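Local atomic coordinates of replication protein (Sphinx1.76-related DNA, PDB entry 6H24), a protein that probably initiates replication of plasmid-like DNA, this chain being its WH1 winged-helix domain. Residues Ile39-Ala49 against Ala107-Val118. Residues are numbered along the deposited sequence; the frame is centred on the assembly and turned at random.
Sequences INANDPLTVHA and ATVEIIFAPAVV
Ile111 O takes the N-H of Leu45 at 2.8 Å from N to O, nearly straight at 166°, and Pro44 CA adds a weaker C-H contact to the same oxygen. Ile111 N returns a bond to Leu45 O, and Val47 pairs with Val109 through both N-H groups; Ala49 N to Ala107 O (2.9 Å) continues the ladder into the helix that begins just after His48, which sits at its N-cap position. Strand 108-113 is the middle of the three-stranded antiparallel sheet of this winged-helix domain, between 45-48 and 97-103. Leu45, Val47, Val109 and Ile111 line one face; Leu45 CD1 meets the Phe113 ring at its edge, 3.6 Å from CE2. On the other face Thr108 CG2 lies over the His48 ring, 3.4 Å from CD2; chi1 of 62° sets it anti to the carbonyl carbon and turns OG1 to Thr106 OG1. Glu110 runs out extended beside Pro44, OE1 3.5 Å from Pro44 CB, and OE2 forms a salt bridge with Arg85 of the second subunit. With an alanine here, that arginine is likely to lose this carboxylate as its partner, and the flank of Pro44 its cover. Ahead of strand 45-48, one water joins Asn40 O to Phe113 N, and Ile112 CG2 packs 3.4 Å from Ala41 O.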
ATOM      1  N   ILE A  39      -5.669 -14.025  -5.332  1.00 23.32           N
ATOM      2  CA  ILE A  39      -5.479 -12.827  -4.520  1.00 22.09           C
ATOM      3  C   ILE A  39      -3.998 -12.690  -4.200  1.00 22.13           C
ATOM      4  O   ILE A  39      -3.392 -13.589  -3.603  1.00 23.09           O
ATOM      5  CB  ILE A  39      -6.337 -12.862  -3.248  1.00 23.34           C
ATOM      6  CG1 ILE A  39      -7.815 -12.936  -3.656  1.00 25.13           C
ATOM      7  CG2 ILE A  39      -6.089 -11.628  -2.383  1.00 24.30           C
ATOM      8  CD1 ILE A  39      -8.778 -12.952  -2.507  1.00 27.83           C
ATOM      9  N   ASN A  40      -3.419 -11.562  -4.605  1.00 22.06           N
ATOM     10  CA  ASN A  40      -2.000 -11.310  -4.409  1.00 21.02           C
ATOM     11  C   ASN A  40      -1.802  -9.801  -4.274  1.00 20.81           C
ATOM     12  O   ASN A  40      -2.752  -9.022  -4.360  1.00 21.69           O
ATOM     13  CB  ASN A  40      -1.170 -11.900  -5.558  1.00 23.07           C
ATOM     14  CG  ASN A  40      -1.564 -11.331  -6.911  1.00 24.84           C
ATOM     15  OD1 ASN A  40      -1.393 -10.147  -7.160  1.00 26.15           O
ATOM     16  ND2 ASN A  40      -2.084 -12.184  -7.794  1.00 25.81           N
ATOM     17  N   ALA A  41      -0.555  -9.396  -4.051  1.00 20.94           N
ATOM     18  CA  ALA A  41      -0.255  -7.996  -3.769  1.00 21.89           C
ATOM     19  C   ALA A  41      -0.091  -7.145  -5.022  1.00 22.97           C
ATOM     20  O   ALA A  41       0.235  -5.963  -4.903  1.00 23.69           O
ATOM     21  CB  ALA A  41       1.017  -7.894  -2.919  1.00 24.86           C
ATOM     22  N   ASN A  42      -0.312  -7.708  -6.209  1.00 24.27           N
ATOM     23  CA  ASN A  42      -0.143  -6.976  -7.455  1.00 27.40           C
ATOM     24  C   ASN A  42      -1.426  -6.730  -8.235  1.00 27.50           C
ATOM     25  O   ASN A  42      -1.546  -5.679  -8.867  1.00 30.48           O
ATOM     26  CB  ASN A  42       0.833  -7.726  -8.373  1.00 32.82           C
ATOM     27  CG  ASN A  42       2.247  -7.232  -8.239  1.00 43.24           C
ATOM     28  OD1 ASN A  42       2.618  -6.218  -8.830  1.00 45.34           O
ATOM     29  ND2 ASN A  42       3.043  -7.927  -7.437  1.00 50.62           N
ATOM     30  N   ASP A  43      -2.375  -7.650  -8.203  1.00 26.56           N
ATOM     31  CA  ASP A  43      -3.459  -7.629  -9.184  1.00 28.47           C
ATOM     32  C   ASP A  43      -4.717  -7.031  -8.584  1.00 26.56           C
ATOM     33  O   ASP A  43      -5.147  -7.474  -7.510  1.00 26.26           O
ATOM     34  CB  ASP A  43      -3.754  -9.049  -9.669  1.00 30.65           C
ATOM     35  CG  ASP A  43      -2.579  -9.678 -10.392  1.00 34.54           C
ATOM     36  OD1 ASP A  43      -1.697  -8.930 -10.860  1.00 36.47           O
ATOM     37  OD2 ASP A  43      -2.539 -10.922 -10.480  1.00 35.07           O
ATOM     38  N   PRO A  44      -5.357  -6.059  -9.237  1.00 26.66           N
ATOM     39  CA  PRO A  44      -6.598  -5.516  -8.684  1.00 24.87           C
ATOM     40  C   PRO A  44      -7.722  -6.532  -8.677  1.00 25.99           C
ATOM     41  O   PRO A  44      -7.858  -7.359  -9.583  1.00 27.53           O
ATOM     42  CB  PRO A  44      -6.939  -4.350  -9.623  1.00 28.51           C
ATOM     43  CG  PRO A  44      -5.669  -3.987 -10.259  1.00 32.19           C
ATOM     44  CD  PRO A  44      -4.900  -5.272 -10.398  1.00 30.27           C
ATOM     45  N   LEU A  45      -8.550  -6.418  -7.650  1.00 20.92           N
ATOM     46  CA  LEU A  45      -9.743  -7.231  -7.476  1.00 24.15           C
ATOM     47  C   LEU A  45     -10.959  -6.344  -7.692  1.00 24.93           C
ATOM     48  O   LEU A  45     -11.057  -5.272  -7.091  1.00 25.76           O
ATOM     49  CB  LEU A  45      -9.770  -7.837  -6.078  1.00 24.79           C
ATOM     50  CG  LEU A  45      -8.601  -8.758  -5.748  1.00 25.32           C
ATOM     51  CD1 LEU A  45      -8.603  -9.113  -4.284  1.00 27.53           C
ATOM     52  CD2 LEU A  45      -8.707 -10.006  -6.596  1.00 25.45           C
ATOM     53  N   THR A  46     -11.870  -6.780  -8.553  1.00 25.36           N
ATOM     54  CA  THR A  46     -13.072  -6.019  -8.852  1.00 24.66           C
ATOM     55  C   THR A  46     -14.203  -6.412  -7.906  1.00 23.25           C
ATOM     56  O   THR A  46     -14.347  -7.583  -7.541  1.00 24.23           O
ATOM     57  CB  THR A  46     -13.497  -6.235 -10.308  1.00 27.92           C
ATOM     58  OG1 THR A  46     -12.461  -5.766 -11.184  1.00 31.41           O
ATOM     59  CG2 THR A  46     -14.797  -5.496 -10.621  1.00 27.86           C
ATOM     60  N   VAL A  47     -14.984  -5.413  -7.494  1.00 22.84           N
ATOM     61  CA  VAL A  47     -16.223  -5.612  -6.748  1.00 24.94           C
ATOM     62  C   VAL A  47     -17.334  -4.852  -7.459  1.00 24.45           C
ATOM     63  O   VAL A  47     -17.197  -3.654  -7.734  1.00 24.65           O
ATOM     64  CB  VAL A  47     -16.116  -5.146  -5.284  1.00 26.47           C
ATOM     65  CG1 VAL A  47     -17.473  -5.266  -4.585  1.00 27.73           C
ATOM     66  CG2 VAL A  47     -15.059  -5.945  -4.541  1.00 28.97           C
ATOM     67  N   HIS A  48     -18.417  -5.553  -7.775  1.00 25.62           N
ATOM     68  CA  HIS A  48     -19.583  -4.966  -8.410  1.00 26.96           C
ATOM     69  C   HIS A  48     -20.629  -4.597  -7.370  1.00 25.56           C
ATOM     70  O   HIS A  48     -20.916  -5.380  -6.462  1.00 25.27           O
ATOM     71  CB  HIS A  48     -20.209  -5.934  -9.420  1.00 31.01           C
ATOM     72  CG  HIS A  48     -19.399  -6.131 -10.661  1.00 33.62           C
ATOM     73  ND1 HIS A  48     -18.229  -6.856 -10.688  1.00 33.60           N
ATOM     74  CD2 HIS A  48     -19.610  -5.710 -11.931  1.00 35.82           C
ATOM     75  CE1 HIS A  48     -17.744  -6.859 -11.918  1.00 34.59           C
ATOM     76  NE2 HIS A  48     -18.562  -6.168 -12.690  1.00 36.21           N
ATOM     77  N   ALA A  49     -21.209  -3.402  -7.508  1.00 26.21           N
ATOM     78  CA  ALA A  49     -22.357  -3.069  -6.672  1.00 26.80           C
ATOM     79  C   ALA A  49     -23.466  -4.103  -6.833  1.00 28.91           C
ATOM     80  O   ALA A  49     -24.194  -4.386  -5.875  1.00 30.05           O
ATOM     81  CB  ALA A  49     -22.881  -1.670  -7.005  1.00 28.36           C
ATOM     82  N   ALA A 107     -20.603   1.172 -11.821  1.00 28.69           N
ATOM     83  CA  ALA A 107     -20.879   0.837 -10.423  1.00 27.58           C
ATOM     84  C   ALA A 107     -19.983  -0.299  -9.941  1.00 26.90           C
ATOM     85  O   ALA A 107     -20.449  -1.289  -9.370  1.00 28.49           O
ATOM     86  CB  ALA A 107     -22.349   0.474 -10.220  1.00 29.01           C
ATOM     87  N   THR A 108     -18.681  -0.139 -10.168  1.00 25.36           N
ATOM     88  CA  THR A 108     -17.676  -1.096  -9.733  1.00 25.98           C
ATOM     89  C   THR A 108     -16.552  -0.365  -9.017  1.00 23.93           C
ATOM     90  O   THR A 108     -16.274   0.811  -9.291  1.00 23.88           O
ATOM     91  CB  THR A 108     -17.098  -1.888 -10.913  1.00 30.05           C
ATOM     92  OG1 THR A 108     -16.436  -0.996 -11.816  1.00 32.54           O
ATOM     93  CG2 THR A 108     -18.200  -2.601 -11.662  1.00 31.79           C
ATOM     94  N   VAL A 109     -15.912  -1.069  -8.087  1.00 22.06           N
ATOM     95  CA  VAL A 109     -14.714  -0.593  -7.413  1.00 22.19           C
ATOM     96  C   VAL A 109     -13.620  -1.648  -7.583  1.00 21.81           C
ATOM     97  O   VAL A 109     -13.866  -2.774  -8.020  1.00 22.92           O
ATOM     98  CB  VAL A 109     -14.961  -0.288  -5.920  1.00 22.99           C
ATOM     99  CG1 VAL A 109     -16.031   0.803  -5.760  1.00 24.53           C
ATOM    100  CG2 VAL A 109     -15.359  -1.544  -5.180  1.00 25.06           C
ATOM    101  N   GLU A 110     -12.391  -1.255  -7.255  1.00 23.42           N
ATOM    102  CA  GLU A 110     -11.219  -2.106  -7.395  1.00 26.16           C
ATOM    103  C   GLU A 110     -10.329  -1.890  -6.181  1.00 26.28           C
ATOM    104  O   GLU A 110     -10.145  -0.755  -5.746  1.00 29.12           O
ATOM    105  CB  GLU A 110     -10.410  -1.766  -8.648  1.00 29.81           C
ATOM    106  CG  GLU A 110     -10.908  -2.337  -9.939  1.00 34.82           C
ATOM    107  CD  GLU A 110      -9.894  -2.138 -11.045  1.00 38.05           C
ATOM    108  OE1 GLU A 110      -8.779  -1.648 -10.749  1.00 38.87           O
ATOM    109  OE2 GLU A 110     -10.211  -2.448 -12.206  1.00 40.50           O
ATOM    110  N   ILE A 111      -9.727  -2.961  -5.671  1.00 22.47           N
ATOM    111  CA  ILE A 111      -8.784  -2.840  -4.567  1.00 21.59           C
ATOM    112  C   ILE A 111      -7.613  -3.783  -4.801  1.00 19.74           C
ATOM    113  O   ILE A 111      -7.741  -4.799  -5.489  1.00 20.59           O
ATOM    114  CB  ILE A 111      -9.418  -3.131  -3.186  1.00 23.43           C
ATOM    115  CG1 ILE A 111      -9.879  -4.587  -3.058  1.00 25.39           C
ATOM    116  CG2 ILE A 111     -10.597  -2.192  -2.925  1.00 24.90           C
ATOM    117  CD1 ILE A 111     -10.332  -4.945  -1.652  1.00 25.84           C
ATOM    118  N   ILE A 112      -6.462  -3.431  -4.244  1.00 20.12           N
ATOM    119  CA  ILE A 112      -5.337  -4.348  -4.123  1.00 19.61           C
ATOM    120  C   ILE A 112      -4.978  -4.471  -2.649  1.00 19.00           C
ATOM    121  O   ILE A 112      -4.727  -3.461  -1.987  1.00 19.45           O
ATOM    122  CB  ILE A 112      -4.107  -3.896  -4.923  1.00 20.42           C
ATOM    123  CG1 ILE A 112      -4.464  -3.590  -6.379  1.00 22.55           C
ATOM    124  CG2 ILE A 112      -3.045  -4.997  -4.868  1.00 20.46           C
ATOM    125  CD1 ILE A 112      -3.270  -3.164  -7.231  1.00 24.61           C
ATOM    126  N   PHE A 113      -4.934  -5.696  -2.142  1.00 19.00           N
ATOM    127  CA  PHE A 113      -4.527  -5.898  -0.760  1.00 17.01           C
ATOM    128  C   PHE A 113      -3.030  -5.691  -0.594  1.00 18.56           C
ATOM    129  O   PHE A 113      -2.232  -6.041  -1.469  1.00 19.58           O
ATOM    130  CB  PHE A 113      -4.915  -7.300  -0.293  1.00 17.88           C
ATOM    131  CG  PHE A 113      -6.380  -7.468  -0.060  1.00 20.13           C
ATOM    132  CD1 PHE A 113      -6.990  -6.876   1.033  1.00 21.03           C
ATOM    133  CD2 PHE A 113      -7.158  -8.196  -0.941  1.00 23.19           C
ATOM    134  CE1 PHE A 113      -8.346  -7.019   1.253  1.00 23.52           C
ATOM    135  CE2 PHE A 113      -8.518  -8.343  -0.727  1.00 24.30           C
ATOM    136  CZ  PHE A 113      -9.112  -7.765   0.375  1.00 24.37           C
ATOM    137  N   ALA A 114      -2.654  -5.133   0.555  1.00 17.68           N
ATOM    138  CA  ALA A 114      -1.256  -4.986   0.907  1.00 17.32           C
ATOM    139  C   ALA A 114      -0.623  -6.355   1.141  1.00 17.04           C
ATOM    140  O   ALA A 114      -1.303  -7.305   1.542  1.00 18.43           O
ATOM    141  CB  ALA A 114      -1.113  -4.129   2.156  1.00 17.80           C
ATOM    142  N   PRO A 115       0.687  -6.483   0.918  1.00 20.26           N
ATOM    143  CA  PRO A 115       1.285  -7.833   0.988  1.00 19.84           C
ATOM    144  C   PRO A 115       1.214  -8.483   2.358  1.00 19.94           C
ATOM    145  O   PRO A 115       1.148  -9.714   2.436  1.00 21.00           O
ATOM    146  CB  PRO A 115       2.737  -7.610   0.538  1.00 20.57           C
ATOM    147  CG  PRO A 115       2.981  -6.126   0.641  1.00 20.59           C
ATOM    148  CD  PRO A 115       1.642  -5.457   0.460  1.00 20.80           C
ATOM    149  N   ALA A 116       1.194  -7.718   3.445  1.00 19.81           N
ATOM    150  CA  ALA A 116       1.094  -8.341   4.762  1.00 22.14           C
ATOM    151  C   ALA A 116      -0.263  -8.998   4.980  1.00 20.95           C
ATOM    152  O   ALA A 116      -0.370  -9.958   5.764  1.00 21.58           O
ATOM    153  CB  ALA A 116       1.332  -7.296   5.852  1.00 23.77           C
ATOM    154  N   VAL A 117      -1.299  -8.495   4.314  1.00 20.07           N
ATOM    155  CA  VAL A 117      -2.656  -8.989   4.503  1.00 21.73           C
ATOM    156  C   VAL A 117      -2.944 -10.205   3.629  1.00 20.89           C
ATOM    157  O   VAL A 117      -3.706 -11.092   4.034  1.00 21.75           O
ATOM    158  CB  VAL A 117      -3.638  -7.838   4.219  1.00 21.85           C
ATOM    159  CG1 VAL A 117      -5.069  -8.331   4.244  1.00 23.12           C
ATOM    160  CG2 VAL A 117      -3.431  -6.715   5.240  1.00 23.13           C
ATOM    161  N   VAL A 118      -2.323 -10.267   2.449  1.00 20.94           N
ATOM    162  CA  VAL A 118      -2.619 -11.337   1.495  1.00 21.98           C
ATOM    163  C   VAL A 118      -2.623 -12.724   2.142  1.00 23.63           C
ATOM    164  O   VAL A 118      -3.559 -13.498   1.887  1.00 23.75           O
ATOM    165  CB  VAL A 118      -1.668 -11.247   0.298  1.00 22.08           C
ATOM    166  CG1 VAL A 118      -1.774 -12.487  -0.560  1.00 22.69           C
ATOM    167  CG2 VAL A 118      -1.944 -10.002  -0.544  1.00 20.78           C
TER
HETATM  168  O   HOH W   1      -5.210  -8.047  -3.880  1.00 19.50           O
HETATM  169  O   HOH W   2      -0.218  -4.413  -2.605  1.00 21.61           O